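Local coordinates for ribonuclease mar1, putative (PDB 1YZV) that is of unestablished function but belongs to the isochorismatase superfamily, many of whose members are hydrolases, at the interface of chains A and B. Residues are numbered along the deposited sequence; one frame, centred on the assembly and turned at random. Chains: chain A/B, Hypothetical protein.

Contact 1: the interface of chains A and B. Residues chain A 183-185, 189; chain B 68, 92, 94.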
ATOM      1  N   ASP A 183       0.815 -24.959  13.920  1.00 22.72           N
ATOM      2  CA  ASP A 183      -0.056 -26.096  14.097  1.00 22.42           C
ATOM      3  C   ASP A 183      -0.445 -26.190  15.594  1.00 22.81           C
ATOM      4  O   ASP A 183       0.411 -26.089  16.479  1.00 25.19           O
ATOM      5  CB  ASP A 183       0.697 -27.345  13.551  1.00 20.44           C
ATOM      6  CG  ASP A 183      -0.153 -28.602  13.482  1.00 24.82           C
ATOM      7  OD1 ASP A 183      -0.871 -28.923  14.458  1.00 25.83           O
ATOM      8  OD2 ASP A 183       0.030 -29.362  12.508  1.00 29.66           O
ATOM      9  N   ALA A 184      -1.744 -26.352  15.882  1.00 23.65           N
ATOM     10  CA  ALA A 184      -2.212 -26.484  17.251  1.00 25.72           C
ATOM     11  C   ALA A 184      -1.735 -27.726  17.954  1.00 24.92           C
ATOM     12  O   ALA A 184      -1.888 -27.829  19.180  1.00 26.96           O
ATOM     13  CB  ALA A 184      -3.773 -26.427  17.311  1.00 27.18           C
ATOM     14  N   SER A 185      -1.256 -28.713  17.205  1.00 23.63           N
ATOM     15  CA  SER A 185      -0.714 -29.903  17.837  1.00 26.16           C
ATOM     16  C   SER A 185       0.761 -29.767  18.181  1.00 26.00           C
ATOM     17  O   SER A 185       1.340 -30.675  18.766  1.00 26.58           O
ATOM     18  CB  SER A 185      -0.950 -31.142  16.976  1.00 28.94           C
ATOM     19  OG  SER A 185      -0.027 -31.206  15.914  1.00 30.06           O
ATOM     20  N   PHE A 189       2.023 -25.381  21.898  1.00 26.75           N
ATOM     21  CA  PHE A 189       0.772 -24.653  21.715  1.00 27.37           C
ATOM     22  C   PHE A 189      -0.038 -24.466  23.006  1.00 27.82           C
ATOM     23  O   PHE A 189      -0.539 -23.352  23.316  1.00 25.50           O
ATOM     24  CB  PHE A 189      -0.112 -25.299  20.651  1.00 26.26           C
ATOM     25  CG  PHE A 189      -1.330 -24.511  20.363  1.00 28.10           C
ATOM     26  CD1 PHE A 189      -1.272 -23.397  19.547  1.00 32.38           C
ATOM     27  CD2 PHE A 189      -2.563 -24.896  20.878  1.00 31.08           C
ATOM     28  CE1 PHE A 189      -2.427 -22.639  19.297  1.00 31.82           C
ATOM     29  CE2 PHE A 189      -3.669 -24.145  20.647  1.00 36.00           C
ATOM     30  CZ  PHE A 189      -3.606 -23.033  19.818  1.00 31.52           C
TER
ATOM     31  N   GLN B  68     -11.013 -26.379  11.756  1.00 23.35           N
ATOM     32  CA  GLN B  68      -9.969 -26.425  12.780  1.00 26.32           C
ATOM     33  C   GLN B  68     -10.533 -27.041  14.052  1.00 27.61           C
ATOM     34  O   GLN B  68     -11.571 -26.603  14.545  1.00 27.95           O
ATOM     35  CB  GLN B  68      -9.460 -25.033  13.106  1.00 25.17           C
ATOM     36  CG  GLN B  68      -8.393 -24.970  14.165  1.00 27.09           C
ATOM     37  CD  GLN B  68      -7.021 -25.395  13.669  1.00 29.36           C
ATOM     38  OE1 GLN B  68      -6.798 -25.526  12.456  1.00 29.52           O
ATOM     39  NE2 GLN B  68      -6.066 -25.521  14.602  1.00 28.12           N
ATOM     40  N   LYS B  92      -5.549 -29.617  12.583  1.00 24.69           N
ATOM     41  CA  LYS B  92      -4.905 -28.843  13.613  1.00 24.49           C
ATOM     42  C   LYS B  92      -3.820 -27.925  13.034  1.00 24.18           C
ATOM     43  O   LYS B  92      -3.495 -26.933  13.656  1.00 21.27           O
ATOM     44  CB  LYS B  92      -4.317 -29.772  14.668  1.00 28.34           C
ATOM     45  CG  LYS B  92      -5.438 -30.517  15.420  1.00 32.89           C
ATOM     46  CD  LYS B  92      -4.978 -30.990  16.769  1.00 37.24           C
ATOM     47  CE  LYS B  92      -6.080 -31.794  17.481  1.00 46.37           C
ATOM     48  NZ  LYS B  92      -6.286 -33.137  16.812  1.00 53.65           N
ATOM     49  N   PHE B  94      -2.462 -24.856  10.838  1.00 21.98           N
ATOM     50  CA  PHE B  94      -3.196 -23.605  10.592  1.00 23.15           C
ATOM     51  C   PHE B  94      -3.447 -23.478   9.077  1.00 23.48           C
ATOM     52  O   PHE B  94      -4.595 -23.330   8.641  1.00 26.52           O
ATOM     53  CB  PHE B  94      -2.473 -22.401  11.177  1.00 23.80           C
ATOM     54  CG  PHE B  94      -2.296 -22.477  12.661  1.00 22.14           C
ATOM     55  CD1 PHE B  94      -3.320 -22.937  13.473  1.00 25.93           C
ATOM     56  CD2 PHE B  94      -1.097 -22.138  13.235  1.00 19.13           C
ATOM     57  CE1 PHE B  94      -3.141 -23.065  14.844  1.00 27.27           C
ATOM     58  CE2 PHE B  94      -0.927 -22.145  14.601  1.00 19.86           C
ATOM     59  CZ  PHE B  94      -1.945 -22.682  15.416  1.00 27.29           C
TER
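B:Phe94 turns its ring toward chain A with CG beside its own backbone N (chi1 -61°), which lays a face of the ring against the backbone of A:Asp183 and A:Ala184. A:Asp183 turns its carboxylate away from that ring, CG opposite the backbone N (chi1 -172°), which sets OD1 beside the B:Lys92 backbone, 3.4 Å from B:Lys92 C, a contact and not a hydrogen bond. The alpha carbon of A:Asp183 lies above the centre of the B:Phe94 ring, its CA 4.1 Å from ring atom CE2. A:Phe189 comes to the rim of the same ring: its CE1 lies in the plane of B:Phe94, 3.9 Å from CZ, and the two aromatic side chains cross obliquely. The polar link between the chains runs from backbone to backbone, A:Ala184 N giving a nearly straight hydrogen bond to B:Lys92 O at 2.9 Å. The side-chain amide of B:Gln68 donates to the same carbonyl, B:Gln68 NE2 to B:Lys92 O 3.1 Å, and the two donors come from opposite faces of the carbonyl plane. B:Gln68 thereby holds the acceptor from within its own chain, and its NE2 also lies beside the methyl group of A:Ala184. Within chain A the carboxylate oxygen A:Asp183 OD1 takes two bonds from A:Ser185: one from the backbone N at 2.8 Å on its anti side, the other from the hydroxyl OG above the carboxylate plane. This Asx-turn-like bond and the hydroxyl bond probably steady the turn that presents the A:Ala184 N-H. B:Lys92 meets chain A with its CB near A:Asp183 OD1 and its CD 4.0 Å from A:Ser185 CB. Chain A supplies the loop that follows helix 173-181 and the first residue of helix 189-197; chain B supplies the end of strand 61-68 and the loop just after strand 87-91.

Contact 2: the interface of chains A and B. Residues chain A 11-12, 164; chain B 129, 132, 159, 163, 166.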
ATOM      1  N   ARG A  11       8.484 -16.704   3.080  1.00 38.41           N
ATOM      2  CA  ARG A  11       7.942 -15.379   3.202  1.00 38.03           C
ATOM      3  C   ARG A  11       7.503 -14.984   4.613  1.00 34.48           C
ATOM      4  O   ARG A  11       7.702 -13.861   5.003  1.00 40.53           O
ATOM      5  CB  ARG A  11       6.864 -15.096   2.165  1.00 36.84           C
ATOM      6  CG  ARG A  11       5.680 -15.861   2.285  1.00 42.53           C
ATOM      7  CD  ARG A  11       4.813 -15.539   1.105  1.00 45.48           C
ATOM      8  NE  ARG A  11       5.382 -16.005  -0.164  1.00 48.78           N
ATOM      9  CZ  ARG A  11       5.949 -15.225  -1.084  1.00 46.44           C
ATOM     10  NH1 ARG A  11       6.004 -13.902  -0.954  1.00 51.01           N
ATOM     11  NH2 ARG A  11       6.369 -15.779  -2.198  1.00 40.85           N
ATOM     12  N   LEU A  12       7.064 -15.947   5.411  1.00 28.29           N
ATOM     13  CA  LEU A  12       6.687 -15.711   6.786  1.00 26.81           C
ATOM     14  C   LEU A  12       7.807 -16.224   7.674  1.00 26.53           C
ATOM     15  O   LEU A  12       8.736 -16.881   7.181  1.00 22.04           O
ATOM     16  CB  LEU A  12       5.398 -16.457   7.089  1.00 26.03           C
ATOM     17  CG  LEU A  12       4.143 -15.985   6.326  1.00 22.40           C
ATOM     18  CD1 LEU A  12       3.023 -16.919   6.613  1.00 21.46           C
ATOM     19  CD2 LEU A  12       3.802 -14.554   6.659  1.00 25.45           C
ATOM     20  N   SER A 164       8.976  -5.665   1.933  1.00 40.12           N
ATOM     21  CA  SER A 164       8.634  -7.131   1.949  1.00 41.56           C
ATOM     22  C   SER A 164       9.537  -7.980   1.019  1.00 39.29           C
ATOM     23  O   SER A 164       9.941  -9.113   1.330  1.00 38.49           O
ATOM     24  CB  SER A 164       7.125  -7.283   1.567  1.00 41.47           C
ATOM     25  OG  SER A 164       6.586  -8.540   1.965  1.00 54.34           O
TER
ATOM     26  N   ALA B 129       0.465 -18.439   1.999  1.00 20.70           N
ATOM     27  CA  ALA B 129       1.888 -18.640   1.943  1.00 20.75           C
ATOM     28  C   ALA B 129       2.230 -20.035   1.442  1.00 20.30           C
ATOM     29  O   ALA B 129       3.143 -20.194   0.629  1.00 20.97           O
ATOM     30  CB  ALA B 129       2.528 -18.384   3.328  1.00 21.55           C
ATOM     31  N   LEU B 132       1.597 -20.337  -2.194  1.00 24.69           N
ATOM     32  CA  LEU B 132       2.634 -19.660  -2.950  1.00 27.43           C
ATOM     33  C   LEU B 132       3.875 -20.537  -3.035  1.00 30.18           C
ATOM     34  O   LEU B 132       4.528 -20.571  -4.080  1.00 26.65           O
ATOM     35  CB  LEU B 132       2.990 -18.319  -2.346  1.00 27.39           C
ATOM     36  CG  LEU B 132       2.026 -17.141  -2.571  1.00 25.78           C
ATOM     37  CD1 LEU B 132       2.597 -15.931  -1.882  1.00 31.03           C
ATOM     38  CD2 LEU B 132       1.830 -16.901  -4.081  1.00 30.58           C
ATOM     39  N   LEU B 159      -0.355  -7.335   4.372  1.00 20.99           N
ATOM     40  CA  LEU B 159       0.804  -8.209   4.130  1.00 22.77           C
ATOM     41  C   LEU B 159       0.633  -9.002   2.811  1.00 23.28           C
ATOM     42  O   LEU B 159       1.490  -8.950   1.913  1.00 22.85           O
ATOM     43  CB  LEU B 159       1.000  -9.145   5.318  1.00 21.53           C
ATOM     44  CG  LEU B 159       2.130 -10.184   5.281  1.00 23.26           C
ATOM     45  CD1 LEU B 159       3.398  -9.584   4.702  1.00 28.63           C
ATOM     46  CD2 LEU B 159       2.317 -10.634   6.740  1.00 23.97           C
ATOM     47  N   TRP B 163       2.329  -9.358  -1.653  1.00 38.72           N
ATOM     48  CA  TRP B 163       2.817 -10.557  -2.369  1.00 37.28           C
ATOM     49  C   TRP B 163       2.320 -10.753  -3.848  1.00 39.84           C
ATOM     50  O   TRP B 163       2.459 -11.865  -4.458  1.00 32.45           O
ATOM     51  CB  TRP B 163       2.450 -11.796  -1.591  1.00 35.32           C
ATOM     52  CG  TRP B 163       2.877 -11.850  -0.187  1.00 31.82           C
ATOM     53  CD1 TRP B 163       3.963 -11.262   0.365  1.00 30.24           C
ATOM     54  CD2 TRP B 163       2.421 -12.809   0.764  1.00 27.39           C
ATOM     55  NE1 TRP B 163       4.092 -11.640   1.674  1.00 30.92           N
ATOM     56  CE2 TRP B 163       3.244 -12.691   1.900  1.00 27.37           C
ATOM     57  CE3 TRP B 163       1.390 -13.758   0.767  1.00 27.47           C
ATOM     58  CZ2 TRP B 163       2.985 -13.384   3.062  1.00 31.04           C
ATOM     59  CZ3 TRP B 163       1.186 -14.501   1.925  1.00 27.10           C
ATOM     60  CH2 TRP B 163       2.016 -14.340   3.026  1.00 24.95           C
ATOM     61  N   ASP B 166       4.368 -12.363  -6.671  1.00 38.15           N
ATOM     62  CA  ASP B 166       4.566 -13.803  -6.627  1.00 35.55           C
ATOM     63  C   ASP B 166       3.313 -14.603  -6.835  1.00 37.11           C
ATOM     64  O   ASP B 166       3.391 -15.847  -6.739  1.00 38.23           O
ATOM     65  CB  ASP B 166       5.186 -14.184  -5.288  1.00 39.45           C
ATOM     66  CG  ASP B 166       6.660 -13.752  -5.186  1.00 44.45           C
ATOM     67  OD1 ASP B 166       7.327 -13.483  -6.235  1.00 47.46           O
ATOM     68  OD2 ASP B 166       7.118 -13.628  -4.047  1.00 52.68           O
TER
HETATM   69  O   HOH W   1       5.436 -18.748   0.554  1.00 41.67           O
HETATM   70  O   HOH W   2       6.661 -11.181   3.219  1.00 47.99           O
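The segment preceding strand 20-26 of chain A, near its ordered N-terminus, meets helix 120-133 of chain B, the end of helix 150-161, the turn after it and the 3-10 helix 164-166; the corresponding 3-10 helix of chain A also takes part. A:Arg11 carries most of chain A's share of the contact, with 120 Å² of its surface hidden by chain B. Its CD sits over the face of the B:Trp163 indole, 3.4 Å from the centroid of the six-membered ring, a CH-pi contact. The chain then bends (chi3 67°), taking NH1 above the five-membered ring in a cation-pi contact with the guanidinium tilted 60° from the indole. From there the group grips B:Asp166 end-on with two nitrogens, both to one carboxylate oxygen: A:Arg11 NH2 to B:Asp166 OD2 at 2.9 Å, the salt bridge, and A:Arg11 NH1 to the same OD2 at 3.3 Å, the more bent bond. OD2 lies in the guanidinium plane, but the carboxylate is turned steeply to it; NH1 uses the anti lone pair, whereas NH2 approaches from above the carboxylate. A methyl group of B:Leu132 covers one guanidinium face near its rim, CD1 to A:Arg11 CZ 3.5 Å, so rotation of the group is probably restricted. The remaining nitrogen, NE, reaches B:Ala129 O through water 1, itself 2.8 Å from A:Arg11 NE. Next along, A:Leu12 divides its branches: CD1 packs on B:Ala129 CB at 3.6 Å, while CD2 meets the edge of the B:Trp163 ring in its plane. On the indole face opposite A:Arg11, toward the rim, lies B:Leu159 O. Water 2 joins B:Trp163 NE1 to A:Ser164 OG, the latter 2.9 Å from the water oxygen. By combining aromatic, ionic and water-mediated contacts, the site ties the N-terminal segment of one subunit to its neighbour, an attachment that may stabilise the observed assembly.

Contact 1 and contact 2 lie about 21 Å apart, measured between the centres of their C-alpha atoms, along one interface between two copies of the same protein. They share no residue. On chain A, contact 2 uses the N-terminal segment and A:Ser164, contact 1 the loop before the last helix and that helix's first residue. On chain B, contact 1 takes residues around strands 61-68 and 87-91, contact 2 helix 120-133, the end of helix 150-161, and B:Trp163 with the 3-10 helix 164-166. Two separated grips may limit rocking between subunits. The deposited assembly holds four copies, though the structure alone does not prove a tetramer in solution.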